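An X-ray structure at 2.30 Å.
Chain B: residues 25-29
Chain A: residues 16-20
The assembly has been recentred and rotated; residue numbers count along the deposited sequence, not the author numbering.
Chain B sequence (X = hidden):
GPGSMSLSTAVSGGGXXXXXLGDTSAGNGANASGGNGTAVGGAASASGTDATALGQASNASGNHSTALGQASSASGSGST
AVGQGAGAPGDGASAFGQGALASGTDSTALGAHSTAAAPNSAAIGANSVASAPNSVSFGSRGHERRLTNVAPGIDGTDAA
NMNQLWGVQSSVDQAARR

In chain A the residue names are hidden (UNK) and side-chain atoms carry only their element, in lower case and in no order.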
# COMPACT_ATOMS: atom_id res chain seq x y z
N SER B 25 8.01 -19.00 13.23
CA SER B 25 9.12 -18.58 12.37
C SER B 25 9.64 -19.65 11.46
O SER B 25 9.52 -20.86 11.75
CB SER B 25 10.26 -17.95 13.17
OG SER B 25 10.71 -18.83 14.16
N ALA B 26 10.27 -19.21 10.38
CA ALA B 26 10.84 -20.13 9.39
C ALA B 26 11.96 -19.42 8.64
O ALA B 26 11.82 -18.22 8.32
CB ALA B 26 9.76 -20.57 8.42
N GLY B 27 13.03 -20.16 8.33
CA GLY B 27 14.23 -19.60 7.72
C GLY B 27 15.40 -19.64 8.71
O GLY B 27 15.19 -19.68 9.92
N ASN B 28 16.63 -19.63 8.18
CA ASN B 28 17.84 -19.71 9.03
C ASN B 28 17.95 -18.49 9.94
O ASN B 28 17.98 -17.36 9.44
CB ASN B 28 19.13 -19.87 8.18
CG ASN B 28 19.27 -21.28 7.54
OD1 ASN B 28 18.67 -22.27 8.01
ND2 ASN B 28 20.09 -21.37 6.48
N GLY B 29 17.99 -18.70 11.25
CA GLY B 29 18.12 -17.58 12.21
C GLY B 29 16.87 -16.71 12.38
O GLY B 29 16.91 -15.67 13.06
N UNK A 16 10.41 -26.72 4.60
CA UNK A 16 11.26 -25.46 4.55
C UNK A 16 12.67 -25.71 3.99
O UNK A 16 13.49 -26.35 4.64
c UNK A 16 11.37 -24.77 5.94
c UNK A 16 9.97 -24.48 6.53
c UNK A 16 12.20 -23.46 5.86
N UNK A 17 12.97 -25.20 2.80
CA UNK A 17 14.32 -25.36 2.26
C UNK A 17 15.10 -24.05 2.40
O UNK A 17 14.54 -22.96 2.25
c UNK A 17 13.34 -27.05 0.59
c UNK A 17 14.28 -25.85 0.81
n UNK A 17 12.09 -26.49 -1.54
n UNK A 17 10.01 -25.64 -2.02
c UNK A 17 10.76 -26.48 -1.33
n UNK A 17 10.18 -27.30 -0.45
c UNK A 17 13.06 -27.38 -0.89
N UNK A 18 16.38 -24.16 2.72
CA UNK A 18 17.20 -22.97 2.91
C UNK A 18 18.50 -23.07 2.09
O UNK A 18 18.99 -24.16 1.81
o UNK A 18 18.24 -23.84 4.91
c UNK A 18 16.20 -22.59 5.24
c UNK A 18 17.50 -22.73 4.40
N UNK A 19 19.05 -21.93 1.66
CA UNK A 19 20.36 -21.98 1.00
C UNK A 19 21.42 -21.28 1.85
O UNK A 19 21.09 -20.52 2.77
c UNK A 19 20.30 -21.36 -0.41
o UNK A 19 20.35 -19.93 -0.33
N UNK A 20 22.69 -21.49 1.51
CA UNK A 20 23.80 -20.78 2.13
C UNK A 20 23.86 -19.32 1.68
O UNK A 20 24.70 -18.55 2.18
c UNK A 20 25.12 -21.47 1.76
o UNK A 20 25.27 -21.56 0.32
O HOH W 1 21.27 -23.49 5.07

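Position 16 of chain A carries three side-chain carbons and nothing else: one carbon bonded to the backbone CA, itself bearing two more. One outer carbon lies near A26(B), and the other near the backbone N of G27(B). A fork at the first carbon with no heteroatom leaves one reading, valine. Its chi1 is in the t well, and its CA-to-CB bond points toward chain B. V16(A) CG2 lies 4.3 Å from A26(B) CB, an apolar pairing of two small side chains, while V16(A) CG1 comes within 4.2 Å of G27(B) N.

Position 17 has a long chain: three carbons, a nitrogen, then a carbon carrying two further nitrogens. Nothing on the chain B stretch is in its reach. That planar three-nitrogen end is a guanidinium, so the residue is arginine. It takes no part here, and NH2 of R17(A) is hydrogen-bonded elsewhere in the structure. V16(A) points toward the partner, whereas R17(A) is out of its reach.

Position 18 again forks at its first carbon, but the two arms are now one oxygen and one carbon. The oxygen lies near the side-chain amide of N28(B), and the outer carbon near both G27(B) and N28(B). The fork resembles that of V16(A) with one methyl exchanged for a hydroxyl, which makes it threonine, chi1 in the p well. Its CA-to-CB bond points toward chain B. The methyl, T18(A) CG2, sits 4.4 Å from G27(B) CA and also packs against N28(B), with T18(A) CG2 3.7 Å from N28(B) OD1, while the hydroxyl, T18(A) OG1, is 3.5 Å from N28(B) ND2. A water joins the same two groups more closely: it accepts a hydrogen bond from N28(B) ND2 at 2.8 Å and is hydrogen-bonded to T18(A) OG1 at 3.1 Å.

Position 19 shows one carbon and one oxygen, unbranched. Its CA-to-CB bond points away from chain B, and the closest approach is made by the backbone O, near the amide of N28(B). The residue is serine, with S19(A) O 3.9 Å from N28(B) ND2.

Position 20 has the same pair of atoms, one carbon then one oxygen. Its CA-to-CB bond also points away, and none of its surface is covered by the chain B stretch. It is serine too.

The contact is small, burying 192 Å² over both sides, and it runs from apolar to polar along two segments whose directions differ by 24°. A26(B) meets V16(A) at one end; N28(B), close to T18(A) and joined to it through a water, forms the other. Between them G27(B) offers bare backbone to both forked side chains. Its glycine is a demand of its own chain: at phi 111° and psi 156°, a CB would be jammed against the carbonyl O of the preceding residue, whereas that CB would still stand 5.3 Å from T18(A) CG2. The rule to take away is economical: two forked side chains with one residue between them face the partner, and a single asparagine with one water supplies the polar link.

Chain A 16-20: VRTSS
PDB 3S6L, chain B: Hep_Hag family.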